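Local atomic coordinates of AbiQ (Lactococcus lactis, PDB entry 4GLK), a protein that acts as the endoribonuclease toxin of a type III toxin-antitoxin system in antiviral defence and is neutralised by its cognate RNA, AntiQ. Residues K123-S126 against E127-N131; F151-F155 against K156-A160. The protein carries 1 engineered substitution. All blocks are in the same frame, centred on the assembly; numbering follows the deposited sequence.

Contact 1: K123-S126 against E127-N131; sequences KSIS and EKIEN
Ile125 accepts Ile129 N at its carbonyl O (3.0 Å) and Ser126 O accepts Glu130 N at 2.9 Å, so the first i to i+4 turn of helix 126-143 starts directly after helix 110-124. Ile125, the N-cap residue, has left helical phi/psi and marks the break between the two helices. Its CG1 stands between the backbone N and the carbonyl carbon (chi1 68°), which brings CG1 to the side of Ile129. Beyond it, Ile125 CD1 meets Ile129 CG1 at 3.9 Å, the two isoleucine side chains crossing at about a right angle. Lys128 instead lies side by side with Ile125, its CD 3.8 Å from Ile125 CD1. Ser126 turns back across the break: its OG donates to Lys123 O (3.2 Å), the donor tilted from the carbonyl plane. Water 1 accepts from Glu127 N at 3.0 Å and donates weakly to Ser124 O, spanning the same kink. One turn on, Asn131 N and ND2 reach Glu127 O from opposite faces of its carbonyl plane, the ND2 bond being 2.7 Å. Ile125 and Lys128 rest on Thr72 of strand 71-76, an outermost strand of the sheet, while Ser126 and Ile129 pack on Leu3 in the loop leading into strand 4-8, which places the helix-helix joint at this edge strand and that loop.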
ATOM      1  N   LYS A 123       3.944  12.556  -1.351  1.00 25.62           N
ATOM      2  CA  LYS A 123       5.206  13.006  -1.966  1.00 25.83           C
ATOM      3  C   LYS A 123       6.034  13.838  -0.999  1.00 27.53           C
ATOM      4  O   LYS A 123       7.242  13.624  -0.920  1.00 25.87           O
ATOM      5  CB  LYS A 123       4.956  13.789  -3.264  1.00 28.13           C
ATOM      6  CG  LYS A 123       4.570  12.905  -4.427  1.00 33.29           C
ATOM      7  CD  LYS A 123       4.907  13.611  -5.725  1.00 46.34           C
ATOM      8  CE  LYS A 123       4.454  12.829  -6.919  1.00 56.75           C
ATOM      9  NZ  LYS A 123       3.027  13.067  -7.232  1.00 74.12           N
ATOM     10  N   SER A 124       5.376  14.725  -0.200  1.00 24.66           N
ATOM     11  CA  SER A 124       6.039  15.550   0.811  1.00 24.84           C
ATOM     12  C   SER A 124       6.604  14.719   1.980  1.00 29.53           C
ATOM     13  O   SER A 124       7.506  15.189   2.679  1.00 30.75           O
ATOM     14  CB  SER A 124       5.086  16.617   1.345  1.00 29.74           C
ATOM     15  OG  SER A 124       4.184  16.091   2.312  1.00 37.69           O
ATOM     16  N   ILE A 125       6.021  13.529   2.237  1.00 25.27           N
ATOM     17  CA  ILE A 125       6.475  12.624   3.307  1.00 24.36           C
ATOM     18  C   ILE A 125       7.038  11.294   2.727  1.00 25.38           C
ATOM     19  O   ILE A 125       6.973  10.262   3.392  1.00 26.99           O
ATOM     20  CB  ILE A 125       5.376  12.412   4.406  1.00 28.12           C
ATOM     21  CG1 ILE A 125       4.151  11.617   3.890  1.00 28.16           C
ATOM     22  CG2 ILE A 125       4.955  13.745   5.049  1.00 28.96           C
ATOM     23  CD1 ILE A 125       3.525  10.677   4.942  1.00 29.66           C
ATOM     24  N   SER A 126       7.593  11.321   1.496  1.00 20.13           N
ATOM     25  CA  SER A 126       8.117  10.117   0.834  1.00 20.56           C
ATOM     26  C   SER A 126       9.240   9.414   1.584  1.00 25.77           C
ATOM     27  O   SER A 126       9.288   8.189   1.547  1.00 25.87           O
ATOM     28  CB  SER A 126       8.500  10.393  -0.617  1.00 23.30           C
ATOM     29  OG  SER A 126       9.489  11.401  -0.670  1.00 33.07           O
ATOM     30  N   GLU A 127      10.121  10.170   2.288  1.00 24.48           N
ATOM     31  CA  GLU A 127      11.203   9.592   3.109  1.00 24.59           C
ATOM     32  C   GLU A 127      10.615   8.762   4.287  1.00 26.77           C
ATOM     33  O   GLU A 127      11.106   7.681   4.600  1.00 26.58           O
ATOM     34  CB  GLU A 127      12.104  10.704   3.655  1.00 26.46           C
ATOM     35  CG  GLU A 127      13.420  10.171   4.191  1.00 42.72           C
ATOM     36  CD  GLU A 127      14.376  11.173   4.811  1.00 81.04           C
ATOM     37  OE1 GLU A 127      14.197  12.397   4.602  1.00 84.39           O
ATOM     38  OE2 GLU A 127      15.306  10.726   5.522  1.00 79.43           O
ATOM     39  N   LYS A 128       9.575   9.281   4.929  1.00 23.00           N
ATOM     40  CA  LYS A 128       8.906   8.599   6.033  1.00 22.24           C
ATOM     41  C   LYS A 128       8.212   7.357   5.482  1.00 24.22           C
ATOM     42  O   LYS A 128       8.307   6.308   6.095  1.00 23.74           O
ATOM     43  CB  LYS A 128       7.877   9.535   6.655  1.00 23.48           C
ATOM     44  CG  LYS A 128       6.959   8.896   7.654  1.00 25.81           C
ATOM     45  CD  LYS A 128       5.819   9.844   7.906  1.00 37.58           C
ATOM     46  CE  LYS A 128       4.962   9.377   9.023  1.00 40.80           C
ATOM     47  NZ  LYS A 128       5.447   9.916  10.308  1.00 55.47           N
ATOM     48  N   ILE A 129       7.553   7.475   4.311  1.00 22.47           N
ATOM     49  CA  ILE A 129       6.864   6.339   3.669  1.00 20.96           C
ATOM     50  C   ILE A 129       7.854   5.242   3.369  1.00 26.18           C
ATOM     51  O   ILE A 129       7.611   4.083   3.713  1.00 26.21           O
ATOM     52  CB  ILE A 129       6.042   6.776   2.422  1.00 22.15           C
ATOM     53  CG1 ILE A 129       4.879   7.682   2.863  1.00 22.81           C
ATOM     54  CG2 ILE A 129       5.505   5.550   1.659  1.00 20.85           C
ATOM     55  CD1 ILE A 129       4.162   8.340   1.765  1.00 28.09           C
ATOM     56  N   GLU A 130       8.973   5.608   2.732  1.00 24.76           N
ATOM     57  CA  GLU A 130      10.026   4.659   2.360  1.00 24.91           C
ATOM     58  C   GLU A 130      10.626   3.983   3.590  1.00 25.34           C
ATOM     59  O   GLU A 130      10.692   2.754   3.615  1.00 24.80           O
ATOM     60  CB  GLU A 130      11.103   5.334   1.499  1.00 26.99           C
ATOM     61  CG  GLU A 130      10.641   5.605   0.071  1.00 49.69           C
ATOM     62  CD  GLU A 130      11.602   6.298  -0.882  1.00 79.26           C
ATOM     63  OE1 GLU A 130      12.741   6.627  -0.475  1.00 84.76           O
ATOM     64  OE2 GLU A 130      11.209   6.506  -2.052  1.00 74.83           O
ATOM     65  N   ASN A 131      10.934   4.770   4.645  1.00 21.70           N
ATOM     66  CA  ASN A 131      11.514   4.258   5.901  1.00 22.87           C
ATOM     67  C   ASN A 131      10.595   3.404   6.740  1.00 24.62           C
ATOM     68  O   ASN A 131      11.034   2.374   7.245  1.00 23.93           O
ATOM     69  CB  ASN A 131      12.166   5.341   6.717  1.00 23.31           C
ATOM     70  CG  ASN A 131      13.514   5.706   6.156  1.00 38.58           C
ATOM     71  OD1 ASN A 131      14.515   5.098   6.491  1.00 35.77           O
ATOM     72  ND2 ASN A 131      13.561   6.673   5.259  1.00 25.90           N
TER
HETATM   73  O   HOH W   1      10.201  13.176   2.226  1.00 38.76           O

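Contact 2: F151-F155 against K156-A160; sequences FSCDF and KLLEA
Phe155, Asp154 and Leu158 carry the turn that opens helix 155-166. Asp154 is the N-cap residue and the centre of an inverse gamma turn, in which Phe155 N bonds weakly back to Cys153 O. Asp154 O receives Leu158 N at 3.2 Å, and Phe155 O receives Glu159 N at 3.0 Å. With CG anti to the backbone N (chi1 -177°), the Asp154 carboxylate lies beside the start of the helix and crosses the Leu157 side chain at about a right angle; Asp154 CG is 3.5 Å from Leu157 CB. Water 2 joins the carboxylate to the first turn, donating to Asp154 OD1 (3.0 Å) and accepting from Lys156 N (3.2 Å). Cys153 O lies 3.6 Å above one face of the Phe155 ring, over its centre. The buried Phe155 side chain also touches Val136 of helix 126-143 and Met92 of strand 79-94. Leu158 CD1 lies 3.6 Å from Cys153 CB, and the leucine side chain also touches Ile93 and Pro94. Along the helix, Glu159 CG and CB lie against Phe155 O, while OE1 is bound by the hydroxyls of Tyr46 and Tyr137. Tyr137 OH also meets Lys156 NZ, which forms a long salt bridge with Glu159 OE2. The chemistry is therefore divided: apolar groups of Phe155 and Leu158 set the helix start against strand 79-94 and, through Phe155, against helix 126-143, whereas the negative Asp154 carboxylate, near the helix N terminus and linked to it through water, would probably be favoured by the helix dipole.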
ATOM      1  N   PHE A 151       0.420  -8.986  11.845  1.00 29.05           N
ATOM      2  CA  PHE A 151      -0.353  -8.019  11.047  1.00 28.09           C
ATOM      3  C   PHE A 151       0.059  -7.963   9.604  1.00 30.55           C
ATOM      4  O   PHE A 151      -0.732  -7.581   8.746  1.00 30.84           O
ATOM      5  CB  PHE A 151      -0.246  -6.596  11.631  1.00 29.44           C
ATOM      6  CG  PHE A 151      -1.315  -6.275  12.646  1.00 30.88           C
ATOM      7  CD1 PHE A 151      -2.655  -6.219  12.276  1.00 32.80           C
ATOM      8  CD2 PHE A 151      -0.988  -6.061  13.981  1.00 34.44           C
ATOM      9  CE1 PHE A 151      -3.648  -5.939  13.222  1.00 36.01           C
ATOM     10  CE2 PHE A 151      -1.983  -5.762  14.923  1.00 35.27           C
ATOM     11  CZ  PHE A 151      -3.307  -5.715  14.537  1.00 33.83           C
ATOM     12  N   SER A 152       1.286  -8.290   9.323  1.00 28.24           N
ATOM     13  CA  SER A 152       1.732  -8.128   7.958  1.00 29.69           C
ATOM     14  C   SER A 152       1.686  -9.340   7.095  1.00 32.28           C
ATOM     15  O   SER A 152       1.591 -10.462   7.591  1.00 29.95           O
ATOM     16  CB  SER A 152       3.083  -7.425   7.894  1.00 36.20           C
ATOM     17  OG  SER A 152       4.030  -8.162   8.642  1.00 52.95           O
ATOM     18  N   CYS A 153       1.681  -9.093   5.778  1.00 31.11           N
ATOM     19  CA  CYS A 153       1.716 -10.086   4.714  1.00 32.51           C
ATOM     20  C   CYS A 153       3.003 -10.862   4.907  1.00 34.81           C
ATOM     21  O   CYS A 153       3.989 -10.309   5.409  1.00 33.99           O
ATOM     22  CB  CYS A 153       1.715  -9.391   3.355  1.00 34.09           C
ATOM     23  SG  CYS A 153       0.123  -8.666   2.869  1.00 39.12           S
ATOM     24  N   ASP A 154       3.029 -12.120   4.480  1.00 30.53           N
ATOM     25  CA  ASP A 154       4.264 -12.900   4.541  1.00 28.59           C
ATOM     26  C   ASP A 154       5.032 -12.412   3.298  1.00 29.85           C
ATOM     27  O   ASP A 154       4.854 -12.966   2.215  1.00 29.56           O
ATOM     28  CB  ASP A 154       3.938 -14.404   4.488  1.00 30.15           C
ATOM     29  CG  ASP A 154       5.133 -15.332   4.625  1.00 40.08           C
ATOM     30  OD1 ASP A 154       6.280 -14.854   4.470  1.00 40.42           O
ATOM     31  OD2 ASP A 154       4.915 -16.554   4.842  1.00 43.25           O
ATOM     32  N   PHE A 155       5.798 -11.300   3.452  1.00 23.95           N
ATOM     33  CA  PHE A 155       6.525 -10.622   2.377  1.00 22.60           C
ATOM     34  C   PHE A 155       7.403 -11.510   1.507  1.00 28.53           C
ATOM     35  O   PHE A 155       7.368 -11.387   0.286  1.00 28.77           O
ATOM     36  CB  PHE A 155       7.282  -9.386   2.896  1.00 23.43           C
ATOM     37  CG  PHE A 155       6.407  -8.326   3.522  1.00 23.40           C
ATOM     38  CD1 PHE A 155       5.337  -7.776   2.819  1.00 23.52           C
ATOM     39  CD2 PHE A 155       6.673  -7.849   4.800  1.00 24.48           C
ATOM     40  CE1 PHE A 155       4.509  -6.826   3.411  1.00 24.03           C
ATOM     41  CE2 PHE A 155       5.837  -6.894   5.394  1.00 27.60           C
ATOM     42  CZ  PHE A 155       4.772  -6.373   4.687  1.00 24.41           C
ATOM     43  N   LYS A 156       8.189 -12.394   2.130  1.00 28.09           N
ATOM     44  CA  LYS A 156       9.083 -13.323   1.437  1.00 27.60           C
ATOM     45  C   LYS A 156       8.390 -14.373   0.586  1.00 30.92           C
ATOM     46  O   LYS A 156       8.841 -14.653  -0.529  1.00 29.84           O
ATOM     47  CB  LYS A 156      10.075 -13.931   2.416  1.00 30.35           C
ATOM     48  CG  LYS A 156      11.436 -13.245   2.345  1.00 43.43           C
ATOM     49  CD  LYS A 156      11.502 -11.815   2.822  1.00 47.97           C
ATOM     50  CE  LYS A 156      12.929 -11.432   3.135  1.00 51.27           C
ATOM     51  NZ  LYS A 156      13.662 -10.981   1.930  1.00 53.69           N
ATOM     52  N   LEU A 157       7.289 -14.933   1.088  1.00 29.45           N
ATOM     53  CA  LEU A 157       6.469 -15.898   0.350  1.00 30.31           C
ATOM     54  C   LEU A 157       5.871 -15.192  -0.899  1.00 33.12           C
ATOM     55  O   LEU A 157       5.888 -15.758  -1.993  1.00 31.97           O
ATOM     56  CB  LEU A 157       5.353 -16.445   1.269  1.00 31.12           C
ATOM     57  CG  LEU A 157       4.233 -17.274   0.615  1.00 36.82           C
ATOM     58  CD1 LEU A 157       4.701 -18.682   0.311  1.00 36.74           C
ATOM     59  CD2 LEU A 157       2.992 -17.323   1.500  1.00 38.77           C
ATOM     60  N   LEU A 158       5.410 -13.936  -0.731  1.00 28.69           N
ATOM     61  CA  LEU A 158       4.844 -13.144  -1.822  1.00 28.66           C
ATOM     62  C   LEU A 158       5.905 -12.870  -2.895  1.00 29.55           C
ATOM     63  O   LEU A 158       5.605 -12.989  -4.071  1.00 28.03           O
ATOM     64  CB  LEU A 158       4.219 -11.835  -1.310  1.00 28.46           C
ATOM     65  CG  LEU A 158       2.937 -11.912  -0.469  1.00 33.60           C
ATOM     66  CD1 LEU A 158       2.540 -10.533  -0.004  1.00 32.48           C
ATOM     67  CD2 LEU A 158       1.748 -12.429  -1.285  1.00 37.39           C
ATOM     68  N   GLU A 159       7.144 -12.590  -2.481  1.00 25.98           N
ATOM     69  CA  GLU A 159       8.287 -12.385  -3.370  1.00 26.70           C
ATOM     70  C   GLU A 159       8.587 -13.647  -4.172  1.00 32.81           C
ATOM     71  O   GLU A 159       8.774 -13.542  -5.375  1.00 32.38           O
ATOM     72  CB  GLU A 159       9.532 -11.964  -2.582  1.00 27.90           C
ATOM     73  CG  GLU A 159       9.513 -10.507  -2.156  1.00 33.31           C
ATOM     74  CD  GLU A 159      10.672 -10.053  -1.288  1.00 36.61           C
ATOM     75  OE1 GLU A 159      10.642  -8.892  -0.828  1.00 34.12           O
ATOM     76  OE2 GLU A 159      11.624 -10.837  -1.092  1.00 36.39           O
ATOM     77  N   ALA A 160       8.561 -14.835  -3.522  1.00 31.08           N
ATOM     78  CA  ALA A 160       8.774 -16.135  -4.163  1.00 32.63           C
ATOM     79  C   ALA A 160       7.687 -16.401  -5.181  1.00 36.90           C
ATOM     80  O   ALA A 160       7.988 -16.848  -6.289  1.00 36.46           O
ATOM     81  CB  ALA A 160       8.799 -17.254  -3.123  1.00 33.80           C
TER
HETATM   82  O   HOH W   2       8.258 -12.800   5.284  1.00 36.89           O

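Along the chain, contact 1 comes first, at the short break where helix 110-124 gives way to helix 126-143, and it is complete before contact 2 begins. The two are in series, neither nested nor crossing, with centres about 22 Å apart and nearest atoms about 11 Å apart. Each marks the start of a helix: 126-143 in contact 1, 155-166 in contact 2, the latter after the loop that follows helix 146-151. The long helix 126-143 connects them, since it begins at contact 1 and farther along offers Val136 and Ala141 to residues of contact 2. Contact 1 lies against strand 71-76, contact 2 against strand 79-94, neighbours in the antiparallel sheet.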